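Local atomic coordinates of molybdopterin synthase catalytic subunit (Homo sapiens, PDB entry 5MPO), a protein that catalyses the conversion of precursor Z into molybdopterin, using two sulfur atoms from the thiocarboxylated MOCS2A carrier to build the dithiolene group. Residues K88-H93 / R119-E124; I94-R99 / I110-S115; L48-T53 / S106-I111. One frame throughout, in Å; residues are numbered along the deposited sequence.

Interaction 1. Residues K88-H93 / R119-E124; sequences KWPVKH and RAASLE
The indole of W89 overlaps the start of helix 119-136, with E124 lying across it at about a right angle. E124 CB lies on one face of the indole, 3.5 Å from W89 NE1, and the E124 carbonyl carbon stands above that face, offset toward the rim. The extended E124 chain brings its carboxylate to the ring edge: W89 NE1 donates to E124 OE1 at 2.9 Å (N-H...O 159°), nearly in the indole plane and onto the anti lone pair of the oxygen. On the opposite face, the stretched K88 chain places CD over the ring centre, 3.6 Å above the plane. K88 NZ is 4.7 Å from E124 OE1, too far for a salt bridge, and a water accepting from NZ and donating to OE1 bridges them. OE1 is therefore gripped twice. A121 meets W89 CD1 through its CA at 3.9 Å, and P90 CD rests on A121 CB at 3.9 Å; P90 centres an inverse gamma turn whose V91 N to W89 O bond is weak. This surface contact joins the end of helix 73-88 to the first turns of helix 119-136, two helices packed on one face of the mixed sheet in the alpha/beta MoaE fold.

Interaction 2. Residues I94-R99 / I110-S115; sequences IAVFHR and IIIAVS
Strands 94-99 and 110-115 run antiparallel, their axes 4.8 Å apart at closest approach and their directions 179° apart. A95 and A113 form a hydrogen-bonded pair, with A95 N 2.9 Å from A113 O and the reciprocal bond closing the ring; F97 and I111 form a second, through F97 N to I111 O at 2.8 Å and its return bond. One sheet face carries I94, V96, H98, I110, I112 and V114. Here V96 CG1 meets I112 CG1 at 4.2 Å, the isoleucine branch being set by CG1 anti to its carbonyl carbon while CG2 turns over A95 O. I110 differs: its CG1 is anti to the backbone N, leaving CG2 in the crowded position and carrying CD1 to within 3.9 Å of H98 CD2. The imidazole, with CG also anti to N (chi1 -158°), crosses I110 obliquely, and I110 CB lies over the rim of one ring face. Its rotation is held by a bent bond from H98 ND1 to R99 O at 3.0 Å, by an NE2 bond to the backbone of another protein's chain, and by Y67, edge-to-face. An alanine in place of H98 would probably loosen this junction, since the packing on I110 and both nitrogen bonds would go. I110 packs on that same backbone, and this end lies near K134 and K141, predicted substrate-binding residues. On the other face, A95 CB and A113 CB touch at 4.4 Å, whereas F97 swings its ring (chi1 -85°) away from 110-115. Helix 31-38 covers that face, with V34 and V38 on A95 and L37 on F97; helices 73-88 and 119-136 cover the isoleucine-rich one, while strand 20-25 pairs, parallel, with the other edge of 94-99.

Interaction 3. Residues L48-T53 / S106-I111; sequences LFVGTT and SEASII
A classic beta bulge interrupts the antiparallel pairing of strand 45-52 with strand 108-116: S109 and I110 both face G51, and the register slips by one residue before T52 pairs with A108. G51 N donates to I110 O at 3.0 Å (169°), while G51 O accepts from S109 N at 2.7 Å along a more bent path (143°). Both donors stand above the carbonyl planes they address. Packing is tightest here. I110 CG2 lies 3.7 Å from both G51 N and G51 CA, and a beta carbon modelled on G51 would clash with it. I110 CG2 also meets the ring edge of F49, near its plane, 4.0 Å from F49 CE2. On the other face V50 straddles the bulge: its CG1, anti to the backbone N, touches A108 CB at 3.8 Å, and its CG2 lies 4.1 Å from I111 CG1, the two side chains side by side and pointing the same way. L48, F49 and V50 also pair with an antiparallel strand of the second subunit, so the sheet continues across the interface. S109 OG, turned to the crowded position, bonds to Y67 OH and to the backbone of another protein's chain.

Beyond the bulge the contact loosens and T52, S106, E107 and A108 are partly exposed. E107 is held by a salt bridge to R99, and T52 OG1 by C43 O of the second subunit; across the two segments mainly backbone bonds hold this end. T53 N reaches E107 O at a longer 3.2 Å, nearly along the C=O axis, and S106 N then points almost dead straight (179°) at a lone pair of T53 O, 2.9 Å away.

In the fold
From the N terminus, residues 48-53 come first and pair with 106-111, so interaction 3 closes a loop of 52 residues containing helix 73-88 and strand 91-99. Before that loop shuts, 88-93 has passed; its partner 119-124 follows afterwards, so interactions 1 and 3 cross. Interaction 1 closes a loop of 25 residues, mostly strand. Interaction 2 lies wholly within that span, closes a 10-residue loop holding strand 101-104, and zips 91-99 onto 108-116. It shares I110 and I111 with interaction 3, making 108-116 an inner strand, paired on both edges. Interactions 1 and 2 meet where V91 CG1 packs on V114 CG1. Together they tie two helix ends, the sheet and its dimer edge.

Interaction 1. Residues K88-H93 / R119-E124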
loop_
_atom_site.group_PDB
_atom_site.type_symbol
_atom_site.label_atom_id
_atom_site.label_comp_id
_atom_site.label_asym_id
_atom_site.label_seq_id
_atom_site.Cartn_x
_atom_site.Cartn_y
_atom_site.Cartn_z
ATOM N N LYS C 88 -0.357 10.461 -15.106
ATOM C CA LYS C 88 -1.637 10.665 -14.464
ATOM C C LYS C 88 -1.634 11.247 -13.029
ATOM O O LYS C 88 -2.441 12.113 -12.710
ATOM C CB LYS C 88 -2.378 9.341 -14.403
ATOM C CG LYS C 88 -3.698 9.488 -13.701
ATOM C CD LYS C 88 -4.527 8.283 -13.835
ATOM C CE LYS C 88 -5.786 8.496 -13.054
ATOM N NZ LYS C 88 -6.549 7.259 -13.095
ATOM N N TRP C 89 -0.757 10.709 -12.194
ATOM C CA TRP C 89 -0.753 10.882 -10.769
ATOM C C TRP C 89 0.412 11.799 -10.307
ATOM O O TRP C 89 1.511 11.653 -10.791
ATOM C CB TRP C 89 -0.590 9.512 -10.119
ATOM C CG TRP C 89 -1.826 8.667 -10.165
ATOM C CD1 TRP C 89 -3.004 8.906 -9.494
ATOM C CD2 TRP C 89 -2.021 7.448 -10.873
ATOM N NE1 TRP C 89 -3.901 7.920 -9.738
ATOM C CE2 TRP C 89 -3.346 7.007 -10.585
ATOM C CE3 TRP C 89 -1.204 6.658 -11.687
ATOM C CZ2 TRP C 89 -3.886 5.811 -11.098
ATOM C CZ3 TRP C 89 -1.746 5.455 -12.240
ATOM C CH2 TRP C 89 -3.084 5.055 -11.934
ATOM N N PRO C 90 0.173 12.704 -9.321
ATOM C CA PRO C 90 1.189 13.632 -8.776
ATOM C C PRO C 90 2.127 12.985 -7.775
ATOM O O PRO C 90 2.233 13.428 -6.635
ATOM C CB PRO C 90 0.342 14.691 -8.058
ATOM C CG PRO C 90 -0.864 13.944 -7.582
ATOM C CD PRO C 90 -1.168 12.970 -8.721
ATOM N N VAL C 91 2.883 12.006 -8.220
ATOM C CA VAL C 91 3.776 11.284 -7.315
ATOM C C VAL C 91 5.156 11.935 -7.301
ATOM O O VAL C 91 5.554 12.561 -8.269
ATOM C CB VAL C 91 3.872 9.769 -7.686
ATOM C CG1 VAL C 91 2.485 9.150 -7.713
ATOM C CG2 VAL C 91 4.610 9.533 -9.020
ATOM N N LYS C 92 5.919 11.708 -6.244
ATOM C CA LYS C 92 7.259 12.221 -6.195
ATOM C C LYS C 92 8.268 11.165 -6.653
ATOM O O LYS C 92 8.778 11.284 -7.752
ATOM C CB LYS C 92 7.579 12.727 -4.793
ATOM C CG LYS C 92 8.914 13.434 -4.694
ATOM C CD LYS C 92 8.989 14.567 -5.714
ATOM C CE LYS C 92 10.166 15.488 -5.470
ATOM N NZ LYS C 92 10.301 16.424 -6.617
ATOM N N HIS C 93 8.498 10.149 -5.813
ATOM C CA HIS C 93 9.418 9.034 -6.026
ATOM C C HIS C 93 8.673 7.647 -6.185
ATOM O O HIS C 93 7.674 7.361 -5.507
ATOM C CB HIS C 93 10.394 8.866 -4.828
ATOM C CG HIS C 93 11.124 10.108 -4.436
ATOM N ND1 HIS C 93 11.831 10.880 -5.332
ATOM C CD2 HIS C 93 11.278 10.698 -3.224
ATOM C CE1 HIS C 93 12.358 11.908 -4.694
ATOM N NE2 HIS C 93 12.045 11.808 -3.409
ATOM N N ARG C 119 -2.773 11.064 -0.429
ATOM C CA ARG C 119 -2.742 9.617 -0.292
ATOM C C ARG C 119 -3.320 8.807 -1.421
ATOM O O ARG C 119 -2.928 7.654 -1.612
ATOM C CB ARG C 119 -3.435 9.198 1.011
ATOM C CG ARG C 119 -4.964 9.342 1.035
ATOM C CD ARG C 119 -5.429 8.977 2.422
ATOM N NE ARG C 119 -6.862 9.043 2.539
ATOM C CZ ARG C 119 -7.567 10.164 2.698
ATOM N NH1 ARG C 119 -6.980 11.360 2.808
ATOM N NH2 ARG C 119 -8.889 10.073 2.759
ATOM N N ALA C 120 -4.311 9.362 -2.105
ATOM C CA ALA C 120 -4.953 8.662 -3.207
ATOM C C ALA C 120 -3.940 8.338 -4.355
ATOM O O ALA C 120 -3.952 7.290 -4.954
ATOM C CB ALA C 120 -6.100 9.499 -3.748
ATOM N N ALA C 121 -3.065 9.277 -4.622
ATOM C CA ALA C 121 -2.101 9.151 -5.675
ATOM C C ALA C 121 -1.165 7.994 -5.404
ATOM O O ALA C 121 -0.957 7.149 -6.261
ATOM C CB ALA C 121 -1.326 10.439 -5.779
ATOM N N SER C 122 -0.654 7.931 -4.185
ATOM C CA SER C 122 0.288 6.900 -3.809
ATOM C C SER C 122 -0.380 5.517 -3.800
ATOM O O SER C 122 0.216 4.560 -4.288
ATOM C CB SER C 122 0.937 7.234 -2.470
ATOM O OG SER C 122 0.092 6.818 -1.412
ATOM N N LEU C 123 -1.619 5.417 -3.319
ATOM C CA LEU C 123 -2.337 4.123 -3.309
ATOM C C LEU C 123 -2.708 3.684 -4.687
ATOM O O LEU C 123 -2.571 2.541 -5.015
ATOM C CB LEU C 123 -3.636 4.227 -2.541
ATOM C CG LEU C 123 -3.446 4.426 -1.030
ATOM C CD1 LEU C 123 -4.601 5.248 -0.400
ATOM C CD2 LEU C 123 -3.271 3.043 -0.376
ATOM N N GLU C 124 -3.231 4.588 -5.484
ATOM C CA GLU C 124 -3.621 4.231 -6.836
ATOM C C GLU C 124 -2.412 3.872 -7.722
ATOM O O GLU C 124 -2.498 2.940 -8.494
ATOM C CB GLU C 124 -4.444 5.352 -7.466
ATOM C CG GLU C 124 -5.845 5.474 -6.824
ATOM C CD GLU C 124 -6.710 6.595 -7.401
ATOM O OE1 GLU C 124 -6.392 7.141 -8.446
ATOM O OE2 GLU C 124 -7.731 6.951 -6.789
HETATM O O HOH W 1 -7.945 6.945 -10.776
#

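Interaction 2. Residues I94-R99 / I110-S115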
loop_
_atom_site.group_PDB
_atom_site.type_symbol
_atom_site.label_atom_id
_atom_site.label_comp_id
_atom_site.label_asym_id
_atom_site.label_seq_id
_atom_site.Cartn_x
_atom_site.Cartn_y
_atom_site.Cartn_z
ATOM N N ILE C 94 9.224 6.790 -7.033
ATOM C CA ILE C 94 8.742 5.416 -7.271
ATOM C C ILE C 94 9.993 4.504 -7.121
ATOM O O ILE C 94 11.118 4.826 -7.634
ATOM C CB ILE C 94 8.181 5.320 -8.690
ATOM C CG1 ILE C 94 7.180 6.444 -8.989
ATOM C CG2 ILE C 94 7.702 3.942 -8.970
ATOM C CD1 ILE C 94 6.707 6.487 -10.433
ATOM N N ALA C 95 9.849 3.460 -6.319
ATOM C CA ALA C 95 10.869 2.470 -6.174
ATOM C C ALA C 95 10.221 1.159 -6.548
ATOM O O ALA C 95 9.102 0.903 -6.118
ATOM C CB ALA C 95 11.360 2.415 -4.760
ATOM N N VAL C 96 10.889 0.367 -7.391
ATOM C CA VAL C 96 10.432 -0.995 -7.748
ATOM C C VAL C 96 11.576 -1.974 -7.656
ATOM O O VAL C 96 12.519 -1.889 -8.423
ATOM C CB VAL C 96 9.864 -1.108 -9.153
ATOM C CG1 VAL C 96 9.471 -2.570 -9.426
ATOM C CG2 VAL C 96 8.700 -0.125 -9.357
ATOM N N PHE C 97 11.473 -2.892 -6.700
ATOM C CA PHE C 97 12.539 -3.817 -6.401
ATOM C C PHE C 97 12.013 -5.184 -6.625
ATOM O O PHE C 97 11.026 -5.567 -5.993
ATOM C CB PHE C 97 13.006 -3.649 -4.975
ATOM C CG PHE C 97 14.021 -2.578 -4.810
ATOM C CD1 PHE C 97 13.700 -1.281 -5.079
ATOM C CD2 PHE C 97 15.299 -2.872 -4.424
ATOM C CE1 PHE C 97 14.641 -0.257 -4.957
ATOM C CE2 PHE C 97 16.260 -1.863 -4.300
ATOM C CZ PHE C 97 15.930 -0.536 -4.570
ATOM N N HIS C 98 12.612 -5.920 -7.557
ATOM C CA HIS C 98 12.176 -7.298 -7.789
ATOM C C HIS C 98 13.320 -8.269 -7.576
ATOM O O HIS C 98 14.417 -8.057 -8.051
ATOM C CB HIS C 98 11.555 -7.429 -9.176
ATOM C CG HIS C 98 10.621 -8.595 -9.331
ATOM N ND1 HIS C 98 10.976 -9.894 -8.991
ATOM C CD2 HIS C 98 9.367 -8.671 -9.830
ATOM C CE1 HIS C 98 9.991 -10.715 -9.288
ATOM N NE2 HIS C 98 8.998 -10.000 -9.783
ATOM N N ARG C 99 13.069 -9.323 -6.816
ATOM C CA ARG C 99 14.095 -10.318 -6.520
ATOM C C ARG C 99 14.077 -11.426 -7.529
ATOM O O ARG C 99 13.017 -11.818 -8.007
ATOM C CB ARG C 99 13.901 -10.889 -5.140
ATOM C CG ARG C 99 15.012 -11.818 -4.704
ATOM C CD ARG C 99 14.875 -12.064 -3.237
ATOM N NE ARG C 99 15.595 -13.260 -2.882
ATOM C CZ ARG C 99 15.497 -13.888 -1.718
ATOM N NH1 ARG C 99 14.710 -13.433 -0.746
ATOM N NH2 ARG C 99 16.199 -14.993 -1.521
ATOM N N ILE C 110 8.937 -8.956 -4.445
ATOM C CA ILE C 110 8.724 -7.642 -5.035
ATOM C C ILE C 110 8.402 -6.655 -3.922
ATOM O O ILE C 110 7.740 -7.005 -2.949
ATOM C CB ILE C 110 7.625 -7.637 -6.161
ATOM C CG1 ILE C 110 7.426 -6.240 -6.692
ATOM C CG2 ILE C 110 6.290 -8.122 -5.687
ATOM C CD1 ILE C 110 6.975 -6.147 -8.120
ATOM N N ILE C 111 8.889 -5.431 -4.064
ATOM C CA ILE C 111 8.485 -4.364 -3.182
ATOM C C ILE C 111 8.402 -3.202 -4.113
ATOM O O ILE C 111 9.367 -2.868 -4.821
ATOM C CB ILE C 111 9.495 -4.091 -2.049
ATOM C CG1 ILE C 111 9.607 -5.260 -1.084
ATOM C CG2 ILE C 111 9.147 -2.872 -1.218
ATOM C CD1 ILE C 111 10.743 -5.051 -0.084
ATOM N N ILE C 112 7.225 -2.589 -4.099
ATOM C CA ILE C 112 6.924 -1.345 -4.797
ATOM C C ILE C 112 6.528 -0.313 -3.757
ATOM O O ILE C 112 5.744 -0.600 -2.828
ATOM C CB ILE C 112 5.763 -1.538 -5.769
ATOM C CG1 ILE C 112 6.137 -2.548 -6.856
ATOM C CG2 ILE C 112 5.442 -0.222 -6.439
ATOM C CD1 ILE C 112 4.974 -3.140 -7.627
ATOM N N ALA C 113 7.079 0.870 -3.909
ATOM C CA ALA C 113 6.757 1.980 -3.071
ATOM C C ALA C 113 6.571 3.256 -3.924
ATOM O O ALA C 113 7.320 3.476 -4.864
ATOM C CB ALA C 113 7.868 2.169 -2.055
ATOM N N VAL C 114 5.604 4.095 -3.543
ATOM C CA VAL C 114 5.362 5.402 -4.151
ATOM C C VAL C 114 5.104 6.424 -3.087
ATOM O O VAL C 114 4.314 6.148 -2.186
ATOM C CB VAL C 114 4.114 5.385 -5.089
ATOM C CG1 VAL C 114 3.940 6.751 -5.754
ATOM C CG2 VAL C 114 4.273 4.314 -6.160
ATOM N N SER C 115 5.738 7.596 -3.204
ATOM C CA SER C 115 5.451 8.762 -2.311
ATOM C C SER C 115 4.765 9.882 -3.058
ATOM O O SER C 115 5.055 10.123 -4.206
ATOM C CB SER C 115 6.737 9.334 -1.674
ATOM O OG SER C 115 7.692 9.716 -2.676
#

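Interaction 3. Residues L48-T53 / S106-I111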
loop_
_atom_site.group_PDB
_atom_site.type_symbol
_atom_site.label_atom_id
_atom_site.label_comp_id
_atom_site.label_asym_id
_atom_site.label_seq_id
_atom_site.Cartn_x
_atom_site.Cartn_y
_atom_site.Cartn_z
ATOM N N LEU C 48 3.012 1.154 -0.070
ATOM C CA LEU C 48 3.908 0.060 -0.449
ATOM C C LEU C 48 3.143 -1.212 -0.716
ATOM O O LEU C 48 2.085 -1.441 -0.131
ATOM C CB LEU C 48 4.947 -0.238 0.629
ATOM C CG LEU C 48 5.940 0.873 0.934
ATOM C CD1 LEU C 48 5.561 1.529 2.230
ATOM C CD2 LEU C 48 7.338 0.335 1.069
ATOM N N PHE C 49 3.665 -2.000 -1.665
ATOM C CA PHE C 49 3.157 -3.338 -1.922
ATOM C C PHE C 49 4.324 -4.303 -1.786
ATOM O O PHE C 49 5.407 -4.043 -2.298
ATOM C CB PHE C 49 2.484 -3.514 -3.308
ATOM C CG PHE C 49 2.072 -4.948 -3.551
ATOM C CD1 PHE C 49 0.937 -5.480 -2.925
ATOM C CD2 PHE C 49 2.886 -5.814 -4.295
ATOM C CE1 PHE C 49 0.601 -6.839 -3.094
ATOM C CE2 PHE C 49 2.561 -7.170 -4.482
ATOM C CZ PHE C 49 1.422 -7.685 -3.868
ATOM N N VAL C 50 4.101 -5.412 -1.105
ATOM C CA VAL C 50 5.157 -6.386 -0.868
ATOM C C VAL C 50 4.567 -7.713 -1.231
ATOM O O VAL C 50 3.500 -8.068 -0.708
ATOM C CB VAL C 50 5.601 -6.404 0.580
ATOM C CG1 VAL C 50 6.667 -7.470 0.816
ATOM C CG2 VAL C 50 6.070 -5.020 0.998
ATOM N N GLY C 51 5.236 -8.393 -2.172
ATOM C CA GLY C 51 4.811 -9.684 -2.697
ATOM C C GLY C 51 5.716 -10.707 -2.031
ATOM O O GLY C 51 6.933 -10.571 -2.044
ATOM N N THR C 52 5.101 -11.732 -1.469
ATOM C CA THR C 52 5.761 -12.745 -0.658
ATOM C C THR C 52 5.389 -14.124 -1.155
ATOM O O THR C 52 4.292 -14.333 -1.646
ATOM C CB THR C 52 5.345 -12.651 0.828
ATOM O OG1 THR C 52 3.924 -12.481 0.936
ATOM C CG2 THR C 52 6.040 -11.504 1.498
ATOM N N THR C 53 6.314 -15.069 -0.999
ATOM C CA THR C 53 6.074 -16.447 -1.383
ATOM C C THR C 53 5.096 -17.112 -0.379
ATOM O O THR C 53 5.362 -17.158 0.823
ATOM C CB THR C 53 7.385 -17.257 -1.439
ATOM O OG1 THR C 53 8.280 -16.698 -2.410
ATOM C CG2 THR C 53 7.079 -18.721 -1.797
ATOM N N SER C 106 7.570 -16.778 2.723
ATOM C CA SER C 106 7.535 -15.586 3.560
ATOM C C SER C 106 8.584 -14.521 3.291
ATOM O O SER C 106 8.594 -13.518 3.977
ATOM C CB SER C 106 7.502 -15.956 5.047
ATOM O OG SER C 106 6.222 -16.500 5.308
ATOM N N GLU C 107 9.447 -14.695 2.298
ATOM C CA GLU C 107 10.388 -13.627 1.916
ATOM C C GLU C 107 9.836 -12.968 0.680
ATOM O O GLU C 107 9.000 -13.549 -0.056
ATOM C CB GLU C 107 11.782 -14.171 1.699
ATOM C CG GLU C 107 12.377 -14.773 2.966
ATOM C CD GLU C 107 13.779 -15.313 2.752
ATOM O OE1 GLU C 107 14.430 -15.040 1.723
ATOM O OE2 GLU C 107 14.231 -16.069 3.602
ATOM N N ALA C 108 10.255 -11.728 0.489
ATOM C CA ALA C 108 9.659 -10.862 -0.521
ATOM C C ALA C 108 10.255 -11.104 -1.871
ATOM O O ALA C 108 11.484 -11.102 -2.006
ATOM C CB ALA C 108 9.846 -9.379 -0.125
ATOM N N SER C 109 9.393 -11.278 -2.868
ATOM C CA SER C 109 9.792 -11.266 -4.291
ATOM C C SER C 109 9.753 -9.857 -4.973
ATOM O O SER C 109 10.403 -9.636 -5.998
ATOM C CB SER C 109 8.891 -12.212 -5.086
ATOM O OG SER C 109 7.545 -11.772 -5.140
ATOM N N ILE C 110 8.937 -8.956 -4.445
ATOM C CA ILE C 110 8.724 -7.642 -5.035
ATOM C C ILE C 110 8.402 -6.655 -3.922
ATOM O O ILE C 110 7.740 -7.005 -2.949
ATOM C CB ILE C 110 7.625 -7.637 -6.161
ATOM C CG1 ILE C 110 7.426 -6.240 -6.692
ATOM C CG2 ILE C 110 6.290 -8.122 -5.687
ATOM C CD1 ILE C 110 6.975 -6.147 -8.120
ATOM N N ILE C 111 8.889 -5.431 -4.064
ATOM C CA ILE C 111 8.485 -4.364 -3.182
ATOM C C ILE C 111 8.402 -3.202 -4.113
ATOM O O ILE C 111 9.367 -2.868 -4.821
ATOM C CB ILE C 111 9.495 -4.091 -2.049
ATOM C CG1 ILE C 111 9.607 -5.260 -1.084
ATOM C CG2 ILE C 111 9.147 -2.872 -1.218
ATOM C CD1 ILE C 111 10.743 -5.051 -0.084
#